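Local coordinates for protein haloalkane dehalogenase (Mycobacterium rhodesiae, PDB 4MJ3) that hydrolyses the carbon–halogen bond of haloalkanes with water, releasing an alcohol and a halide ion, at residues T6-F11 and F84-K89; L51-P56 and I79-F84; W58-R63 and I193-A198. All blocks are in the same frame, centred on the assembly; numbering follows the deposited sequence.

Overall arrangement
Starting from the N terminus, T6-F11 lies in the loop after strand 3-4, and interaction 1 closes a long excursion by bringing it against F84-K89, which leads into strand 89-90. Interaction 2 falls within that excursion: L51-P56, leaving strand 48-52, meets I79-F84, leaving the neighbouring strand 75-79, and F84 belongs to both contacts. Interaction 3 crosses the other two, running from W58-R63 forward to helix 190-197. The three meet directly. D80 accepts bonds from R86 and S87 of interaction 1 and from S59 of interaction 3, while R10 reaches the carbonyls of D197 and A198. N-terminal segment, the loops leaving the central sheet and the probable cap helix 190-197 are thus joined.

Interaction 1: T6-F11 and F84-K89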
loop_
_atom_site.group_PDB
_atom_site.type_symbol
_atom_site.label_atom_id
_atom_site.label_comp_id
_atom_site.label_asym_id
_atom_site.label_seq_id
_atom_site.Cartn_x
_atom_site.Cartn_y
_atom_site.Cartn_z
ATOM N N THR A 6 4.592 17.590 7.260
ATOM C CA THR A 6 3.249 18.169 7.266
ATOM C C THR A 6 2.934 18.598 8.687
ATOM O O THR A 6 3.148 17.816 9.611
ATOM C CB THR A 6 2.183 17.145 6.787
ATOM O OG1 THR A 6 2.534 16.684 5.475
ATOM C CG2 THR A 6 0.826 17.786 6.732
ATOM N N PRO A 7 2.497 19.841 8.879
ATOM C CA PRO A 7 2.174 20.247 10.263
ATOM C C PRO A 7 1.125 19.365 10.938
ATOM O O PRO A 7 0.154 18.966 10.303
ATOM C CB PRO A 7 1.638 21.667 10.097
ATOM C CG PRO A 7 2.216 22.145 8.814
ATOM C CD PRO A 7 2.356 20.944 7.931
ATOM N N ASP A 8 1.303 19.084 12.227
ATOM C CA ASP A 8 0.379 18.230 12.977
ATOM C C ASP A 8 -1.040 18.764 13.025
ATOM O O ASP A 8 -1.979 17.980 13.106
ATOM C CB ASP A 8 0.887 17.975 14.409
ATOM C CG ASP A 8 1.822 16.791 14.476
ATOM O OD1 ASP A 8 1.760 15.952 13.569
ATOM O OD2 ASP A 8 2.602 16.678 15.425
ATOM N N GLU A 9 -1.197 20.080 12.943
ATOM C CA GLU A 9 -2.533 20.690 12.921
ATOM C C GLU A 9 -3.401 20.171 11.755
ATOM O O GLU A 9 -4.624 20.174 11.837
ATOM C CB GLU A 9 -2.427 22.207 12.880
ATOM C CG GLU A 9 -1.844 22.796 14.193
ATOM C CD GLU A 9 -0.315 22.850 14.237
ATOM O OE1 GLU A 9 0.342 22.226 13.378
ATOM O OE2 GLU A 9 0.241 23.504 15.146
ATOM N N ARG A 10 -2.777 19.672 10.697
ATOM C CA ARG A 10 -3.550 19.136 9.566
ATOM C C ARG A 10 -4.320 17.882 9.935
ATOM O O ARG A 10 -5.284 17.522 9.243
ATOM C CB ARG A 10 -2.633 18.839 8.365
ATOM C CG ARG A 10 -1.965 20.069 7.768
ATOM C CD ARG A 10 -2.916 20.891 6.906
ATOM N NE ARG A 10 -3.285 20.188 5.674
ATOM C CZ ARG A 10 -4.022 20.721 4.702
ATOM N NH1 ARG A 10 -4.510 21.959 4.827
ATOM N NH2 ARG A 10 -4.301 20.017 3.613
ATOM N N PHE A 11 -3.910 17.197 11.007
ATOM C CA PHE A 11 -4.467 15.873 11.330
ATOM C C PHE A 11 -5.394 15.892 12.543
ATOM O O PHE A 11 -5.735 14.841 13.077
ATOM C CB PHE A 11 -3.327 14.876 11.521
ATOM C CG PHE A 11 -2.409 14.797 10.339
ATOM C CD1 PHE A 11 -2.810 14.127 9.204
ATOM C CD2 PHE A 11 -1.194 15.458 10.326
ATOM C CE1 PHE A 11 -1.979 14.057 8.090
ATOM C CE2 PHE A 11 -0.357 15.397 9.232
ATOM C CZ PHE A 11 -0.767 14.707 8.103
ATOM N N PHE A 84 3.891 10.514 1.996
ATOM C CA PHE A 84 2.439 10.331 2.209
ATOM C C PHE A 84 2.050 10.384 3.672
ATOM O O PHE A 84 2.891 10.197 4.553
ATOM C CB PHE A 84 2.014 8.986 1.574
ATOM C CG PHE A 84 2.252 8.954 0.096
ATOM C CD1 PHE A 84 3.499 8.613 -0.400
ATOM C CD2 PHE A 84 1.267 9.389 -0.795
ATOM C CE1 PHE A 84 3.767 8.693 -1.754
ATOM C CE2 PHE A 84 1.537 9.462 -2.159
ATOM C CZ PHE A 84 2.781 9.093 -2.625
ATOM N N GLY A 85 0.783 10.659 3.927
ATOM C CA GLY A 85 0.247 10.548 5.261
ATOM C C GLY A 85 0.974 11.462 6.220
ATOM O O GLY A 85 1.157 12.643 5.926
ATOM N N ARG A 86 1.357 10.910 7.370
ATOM C CA ARG A 86 2.097 11.628 8.380
ATOM C C ARG A 86 3.615 11.358 8.321
ATOM O O ARG A 86 4.349 11.785 9.207
ATOM C CB ARG A 86 1.512 11.300 9.748
ATOM C CG ARG A 86 0.038 11.635 9.854
ATOM C CD ARG A 86 -0.516 11.397 11.255
ATOM N NE ARG A 86 -0.103 12.472 12.151
ATOM C CZ ARG A 86 -0.709 12.824 13.275
ATOM N NH1 ARG A 86 -1.774 12.165 13.707
ATOM N NH2 ARG A 86 -0.223 13.845 13.979
ATOM N N SER A 87 4.081 10.697 7.259
ATOM C CA SER A 87 5.508 10.512 7.042
ATOM C C SER A 87 6.141 11.757 6.416
ATOM O O SER A 87 5.449 12.606 5.838
ATOM C CB SER A 87 5.793 9.278 6.190
ATOM O OG SER A 87 5.435 8.066 6.874
ATOM N N ASP A 88 7.445 11.890 6.593
ATOM C CA ASP A 88 8.181 12.987 5.970
ATOM C C ASP A 88 8.154 12.896 4.443
ATOM O O ASP A 88 7.917 11.834 3.869
ATOM C CB ASP A 88 9.631 13.011 6.463
ATOM C CG ASP A 88 9.763 13.545 7.882
ATOM O OD1 ASP A 88 8.770 14.071 8.426
ATOM O OD2 ASP A 88 10.883 13.446 8.445
ATOM N N LYS A 89 8.401 14.040 3.796
ATOM C CA LYS A 89 8.100 14.209 2.382
ATOM C C LYS A 89 9.242 14.949 1.662
ATOM O O LYS A 89 9.291 16.181 1.625
ATOM C CB LYS A 89 6.769 14.954 2.196
ATOM C CG LYS A 89 5.591 14.280 2.898
ATOM C CD LYS A 89 4.274 14.989 2.663
ATOM C CE LYS A 89 3.121 14.193 3.235
ATOM N NZ LYS A 89 3.229 14.000 4.701
HETATM O O HOH W 1 4.512 14.797 7.359
HETATM O O HOH W 2 3.746 14.941 9.907
HETATM O O HOH W 3 2.448 13.876 12.116
#
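F11 and R86 lie against each other in opposite senses, so that the start of each side chain covers the far end of its partner. R86 CG sits over the F11 ring, 3.6 Å from its centroid, in a CH-pi contact, and the guanidinium beyond it is nearly parallel to the ring, the planes 17° apart, with F11 CB above its centre. The bend at chi3 (76°) turns the R86 chain along the ring. D8 arrives at the guanidinium edge: R86 NH2 gives a salt bridge to D8 OD1 at 2.9 Å, in the plane of the guanidinium but well above that of the carboxylate; the two planes stand 80° apart. Water 3 also links D8 OD1 to R86 NE. K89 approaches T6 obliquely, and its NZ donates to T6 OG1 at 2.9 Å, to G85 O at 2.8 Å and to S87 O at 2.9 Å; the threonine hydroxyl is also bonded to P199 O. The lysine thereby grips two carbonyls of a type II' beta turn, F84 to S87, with G85 at its positive-phi position, and the N-terminal segment packs on this turn after strand 75-79 of the alpha/beta hydrolase fold.

Interaction 2: L51-P56 and I79-F84; sequences LLHGEP and IDLVGF
H53 fills the tight half of this contact, its imidazole pushed edge-on into the bend of I79-F84. L81 N donates to H53 NE2 at 3.1 Å, almost straight (168°) though tilted from the ring plane, while H53 ND1 donates to a lone pair of G54 O at 2.8 Å; with both nitrogens bonded, the ring's rotation is set. H53 CG occupies the crowded position between backbone N and carbonyl carbon (chi1 77°), which swings the ring across to its partners. F84 CB closes on H53 CE1 at 3.7 Å, and L81 CD1 reaches back to H53 O at 3.4 Å. Further on, E55 OE1 lies 3.4 Å from F84 CE2, the carboxylate steeply inclined to the phenyl ring. The strand end is looser. L51 O and I79 N stand 3.6 Å apart, too far for a good bond. L52 CD2 comes only to 4.4 Å from I79 CB. Two waters sit by the backbones there: water 5 donates to H53 O and I79 O, and water 4 to L51 O. H53-P56, with its cis peptide before P56, is the HGxP motif of alpha/beta hydrolases; E55 N bonds to D123 OD1, consistent with the oxyanion hole beside the nucleophile in related dehalogenases.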
loop_
_atom_site.group_PDB
_atom_site.type_symbol
_atom_site.label_atom_id
_atom_site.label_comp_id
_atom_site.label_asym_id
_atom_site.label_seq_id
_atom_site.Cartn_x
_atom_site.Cartn_y
_atom_site.Cartn_z
ATOM N N LEU A 51 -0.476 -3.638 7.027
ATOM C CA LEU A 51 -1.398 -3.033 6.084
ATOM C C LEU A 51 -0.705 -1.924 5.314
ATOM O O LEU A 51 -0.360 -0.895 5.889
ATOM C CB LEU A 51 -2.594 -2.438 6.839
ATOM C CG LEU A 51 -3.340 -3.396 7.776
ATOM C CD1 LEU A 51 -4.255 -2.634 8.720
ATOM C CD2 LEU A 51 -4.119 -4.423 6.987
ATOM N N LEU A 52 -0.476 -2.147 4.024
ATOM C CA LEU A 52 0.244 -1.175 3.209
ATOM C C LEU A 52 -0.656 -0.514 2.183
ATOM O O LEU A 52 -1.358 -1.190 1.423
ATOM C CB LEU A 52 1.450 -1.827 2.518
ATOM C CG LEU A 52 2.505 -2.451 3.444
ATOM C CD1 LEU A 52 3.725 -2.884 2.626
ATOM C CD2 LEU A 52 2.919 -1.517 4.571
ATOM N N HIS A 53 -0.647 0.813 2.204
ATOM C CA HIS A 53 -1.421 1.638 1.299
ATOM C C HIS A 53 -0.544 2.026 0.127
ATOM O O HIS A 53 0.676 1.844 0.144
ATOM C CB HIS A 53 -1.867 2.902 2.021
ATOM C CG HIS A 53 -0.776 3.914 2.158
ATOM N ND1 HIS A 53 -0.488 4.825 1.174
ATOM C CD2 HIS A 53 0.164 4.089 3.115
ATOM C CE1 HIS A 53 0.551 5.551 1.535
ATOM N NE2 HIS A 53 0.960 5.131 2.710
ATOM N N GLY A 54 -1.182 2.575 -0.902
ATOM C CA GLY A 54 -0.473 3.063 -2.062
ATOM C C GLY A 54 -0.789 4.505 -2.397
ATOM O O GLY A 54 -0.982 5.352 -1.528
ATOM N N GLU A 55 -0.832 4.761 -3.693
ATOM C CA GLU A 55 -0.998 6.091 -4.246
ATOM C C GLU A 55 -2.478 6.487 -4.314
ATOM O O GLU A 55 -3.323 5.670 -4.688
ATOM C CB GLU A 55 -0.405 6.035 -5.679
ATOM C CG GLU A 55 -0.771 7.178 -6.608
ATOM C CD GLU A 55 -0.014 8.474 -6.362
ATOM O OE1 GLU A 55 0.622 8.604 -5.309
ATOM O OE2 GLU A 55 -0.043 9.347 -7.272
ATOM N N PRO A 56 -2.818 7.755 -4.001
ATOM C CA PRO A 56 -2.121 8.788 -3.244
ATOM C C PRO A 56 -2.768 8.802 -1.855
ATOM O O PRO A 56 -3.255 9.826 -1.392
ATOM C CB PRO A 56 -2.502 10.060 -3.979
ATOM C CG PRO A 56 -3.891 9.788 -4.479
ATOM C CD PRO A 56 -4.105 8.278 -4.509
ATOM N N ILE A 79 1.663 1.350 7.861
ATOM C CA ILE A 79 2.798 2.265 7.756
ATOM C C ILE A 79 2.565 3.225 6.590
ATOM O O ILE A 79 2.218 2.787 5.515
ATOM C CB ILE A 79 4.105 1.465 7.512
ATOM C CG1 ILE A 79 4.353 0.473 8.651
ATOM C CG2 ILE A 79 5.292 2.411 7.337
ATOM C CD1 ILE A 79 5.540 -0.436 8.441
ATOM N N ASP A 80 2.805 4.514 6.812
ATOM C CA ASP A 80 2.716 5.506 5.752
ATOM C C ASP A 80 4.013 5.574 4.928
ATOM O O ASP A 80 5.099 5.782 5.457
ATOM C CB ASP A 80 2.447 6.907 6.307
ATOM C CG ASP A 80 1.053 7.077 6.899
ATOM O OD1 ASP A 80 0.136 6.233 6.667
ATOM O OD2 ASP A 80 0.880 8.077 7.639
ATOM N N LEU A 81 3.877 5.428 3.627
ATOM C CA LEU A 81 5.010 5.571 2.708
ATOM C C LEU A 81 5.618 6.966 2.825
ATOM O O LEU A 81 4.920 7.932 3.059
ATOM C CB LEU A 81 4.545 5.336 1.276
ATOM C CG LEU A 81 4.038 3.935 0.911
ATOM C CD1 LEU A 81 3.309 3.947 -0.420
ATOM C CD2 LEU A 81 5.184 2.959 0.881
ATOM N N VAL A 82 6.923 7.046 2.586
ATOM C CA VAL A 82 7.611 8.328 2.485
ATOM C C VAL A 82 6.904 9.099 1.376
ATOM O O VAL A 82 6.659 8.570 0.300
ATOM C CB VAL A 82 9.111 8.124 2.186
ATOM C CG1 VAL A 82 9.795 9.440 1.869
ATOM C CG2 VAL A 82 9.805 7.455 3.379
ATOM N N GLY A 83 6.619 10.376 1.634
ATOM C CA GLY A 83 5.863 11.196 0.697
ATOM C C GLY A 83 4.372 11.281 1.008
ATOM O O GLY A 83 3.669 12.065 0.355
ATOM N N PHE A 84 3.891 10.514 1.996
ATOM C CA PHE A 84 2.439 10.331 2.209
ATOM C C PHE A 84 2.050 10.384 3.672
ATOM O O PHE A 84 2.891 10.197 4.553
ATOM C CB PHE A 84 2.014 8.986 1.574
ATOM C CG PHE A 84 2.252 8.954 0.096
ATOM C CD1 PHE A 84 3.499 8.613 -0.400
ATOM C CD2 PHE A 84 1.267 9.389 -0.795
ATOM C CE1 PHE A 84 3.767 8.693 -1.754
ATOM C CE2 PHE A 84 1.537 9.462 -2.159
ATOM C CZ PHE A 84 2.781 9.093 -2.625
HETATM O O HOH W 4 -0.991 1.768 5.349
HETATM O O HOH W 5 2.117 1.512 2.879
#

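Interaction 3: W58-R63 and I193-A198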
loop_
_atom_site.group_PDB
_atom_site.type_symbol
_atom_site.label_atom_id
_atom_site.label_comp_id
_atom_site.label_asym_id
_atom_site.label_seq_id
_atom_site.Cartn_x
_atom_site.Cartn_y
_atom_site.Cartn_z
ATOM N N TRP A 58 -3.072 7.067 2.380
ATOM C CA TRP A 58 -2.216 6.807 3.530
ATOM C C TRP A 58 -2.945 5.845 4.449
ATOM O O TRP A 58 -3.975 5.282 4.042
ATOM C CB TRP A 58 -1.782 8.097 4.233
ATOM C CG TRP A 58 -2.828 9.012 4.810
ATOM C CD1 TRP A 58 -3.702 9.809 4.122
ATOM C CD2 TRP A 58 -3.036 9.314 6.209
ATOM N NE1 TRP A 58 -4.462 10.558 5.019
ATOM C CE2 TRP A 58 -4.069 10.261 6.289
ATOM C CE3 TRP A 58 -2.429 8.878 7.400
ATOM C CZ2 TRP A 58 -4.505 10.787 7.507
ATOM C CZ3 TRP A 58 -2.885 9.376 8.611
ATOM C CH2 TRP A 58 -3.885 10.335 8.652
ATOM N N SER A 59 -2.422 5.626 5.658
ATOM C CA SER A 59 -2.980 4.605 6.565
ATOM C C SER A 59 -4.436 4.845 6.977
ATOM O O SER A 59 -5.134 3.916 7.377
ATOM C CB SER A 59 -2.092 4.449 7.790
ATOM O OG SER A 59 -0.841 3.884 7.393
ATOM N N TYR A 60 -4.915 6.074 6.790
ATOM C CA TYR A 60 -6.324 6.416 6.925
ATOM C C TYR A 60 -7.233 5.480 6.130
ATOM O O TYR A 60 -8.347 5.172 6.567
ATOM C CB TYR A 60 -6.581 7.863 6.523
ATOM C CG TYR A 60 -7.914 8.392 6.940
ATOM C CD1 TYR A 60 -8.130 8.749 8.259
ATOM C CD2 TYR A 60 -8.969 8.535 6.035
ATOM C CE1 TYR A 60 -9.345 9.260 8.675
ATOM C CE2 TYR A 60 -10.188 9.046 6.442
ATOM C CZ TYR A 60 -10.380 9.389 7.766
ATOM O OH TYR A 60 -11.578 9.894 8.212
ATOM N N LEU A 61 -6.749 5.033 4.973
ATOM C CA LEU A 61 -7.464 4.072 4.119
ATOM C C LEU A 61 -7.848 2.767 4.818
ATOM O O LEU A 61 -8.828 2.130 4.438
ATOM C CB LEU A 61 -6.596 3.770 2.885
ATOM C CG LEU A 61 -7.121 2.795 1.831
ATOM C CD1 LEU A 61 -8.453 3.277 1.271
ATOM C CD2 LEU A 61 -6.074 2.665 0.732
ATOM N N TYR A 62 -7.074 2.375 5.841
ATOM C CA TYR A 62 -7.274 1.121 6.554
ATOM C C TYR A 62 -8.147 1.278 7.808
ATOM O O TYR A 62 -8.325 0.310 8.562
ATOM C CB TYR A 62 -5.928 0.483 6.891
ATOM C CG TYR A 62 -5.333 -0.164 5.684
ATOM C CD1 TYR A 62 -5.886 -1.309 5.157
ATOM C CD2 TYR A 62 -4.246 0.412 5.023
ATOM C CE1 TYR A 62 -5.368 -1.901 4.024
ATOM C CE2 TYR A 62 -3.706 -0.186 3.902
ATOM C CZ TYR A 62 -4.291 -1.330 3.386
ATOM O OH TYR A 62 -3.785 -1.962 2.251
ATOM N N ARG A 63 -8.736 2.457 8.005
ATOM C CA ARG A 63 -9.458 2.719 9.255
ATOM C C ARG A 63 -10.657 1.812 9.517
ATOM O O ARG A 63 -10.985 1.561 10.678
ATOM C CB ARG A 63 -9.893 4.186 9.353
ATOM C CG ARG A 63 -11.064 4.573 8.455
ATOM C CD ARG A 63 -11.105 6.082 8.251
ATOM N NE ARG A 63 -12.184 6.484 7.354
ATOM C CZ ARG A 63 -12.163 6.367 6.036
ATOM N NH1 ARG A 63 -11.109 5.827 5.412
ATOM N NH2 ARG A 63 -13.206 6.769 5.326
ATOM N N ILE A 193 -12.706 13.118 2.207
ATOM C CA ILE A 193 -11.893 13.785 1.192
ATOM C C ILE A 193 -10.841 14.659 1.867
ATOM O O ILE A 193 -9.658 14.629 1.496
ATOM C CB ILE A 193 -12.771 14.594 0.207
ATOM C CG1 ILE A 193 -13.619 13.572 -0.594
ATOM C CG2 ILE A 193 -11.919 15.522 -0.672
ATOM C CD1 ILE A 193 -14.562 14.117 -1.649
ATOM N N ALA A 194 -11.259 15.407 2.873
ATOM C CA ALA A 194 -10.356 16.290 3.619
ATOM C C ALA A 194 -9.248 15.509 4.326
ATOM O O ALA A 194 -8.123 15.991 4.451
ATOM C CB ALA A 194 -11.136 17.112 4.624
ATOM N N ALA A 195 -9.574 14.308 4.805
ATOM C CA ALA A 195 -8.575 13.462 5.487
ATOM C C ALA A 195 -7.487 13.028 4.528
ATOM O O ALA A 195 -6.323 12.901 4.911
ATOM C CB ALA A 195 -9.240 12.260 6.139
ATOM N N TYR A 196 -7.848 12.802 3.266
ATOM C CA TYR A 196 -6.872 12.446 2.258
ATOM C C TYR A 196 -6.081 13.644 1.747
ATOM O O TYR A 196 -4.966 13.476 1.238
ATOM C CB TYR A 196 -7.530 11.701 1.099
ATOM C CG TYR A 196 -7.885 10.275 1.439
ATOM C CD1 TYR A 196 -6.899 9.368 1.796
ATOM C CD2 TYR A 196 -9.210 9.844 1.452
ATOM C CE1 TYR A 196 -7.217 8.070 2.126
ATOM C CE2 TYR A 196 -9.538 8.540 1.789
ATOM C CZ TYR A 196 -8.529 7.664 2.118
ATOM O OH TYR A 196 -8.846 6.364 2.440
ATOM N N ASP A 197 -6.650 14.836 1.864
ATOM C CA ASP A 197 -5.934 16.067 1.526
ATOM C C ASP A 197 -5.062 16.573 2.670
ATOM O O ASP A 197 -4.146 17.367 2.447
ATOM C CB ASP A 197 -6.914 17.158 1.093
ATOM C CG ASP A 197 -7.592 16.837 -0.234
ATOM O OD1 ASP A 197 -7.043 16.047 -1.012
ATOM O OD2 ASP A 197 -8.690 17.366 -0.479
ATOM N N ALA A 198 -5.311 16.097 3.878
ATOM C CA ALA A 198 -4.608 16.583 5.078
ATOM C C ALA A 198 -3.075 16.529 4.952
ATOM O O ALA A 198 -2.408 17.483 5.333
ATOM C CB ALA A 198 -5.082 15.833 6.320
#
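W58 carries its CG between backbone N and carbonyl carbon (chi1 60°), and Y60 has its CG anti to the backbone N (chi1 -166°); these settings send the indole, from just before the short 3-10 turn, and the phenol, from within it, toward A195 and Y196. The indole comes edge-first: W58 NE1 donates to A195 O at 3.0 Å, with the carbonyl oxygen in the indole plane and the nitrogen above the carbonyl plane. On Y60 the methyl of A195 rests over one ring face, CB 3.6 Å from the centroid in a CH-pi contact, and R63 CD covers the opposite face. The same tyrosine points its CD2 edge into the face of Y196, a T-shaped pair with the planes at 89° and the centroids 5.7 Å apart. W58, Y60 and Y196 make an aromatic cluster, to which F17 adds a further ring. As in related haloalkane dehalogenases, helix 190-197 would belong to the helical cap, whereas W58-R63 follows the HGxP loop of the core, which puts the cluster at the probable seam between them. At the tip of its ring, Y196 OH passes close to L61, 3.2 Å from L61 CA and 3.3 Å from L61 CD1, and hydrogen-bonds to E284, whose carboxylate also forms a salt bridge with R63 NH1. That same NH1 donates to Y60 O at 3.1 Å, while R63 N reaches this oxygen from the other face of its carbonyl plane.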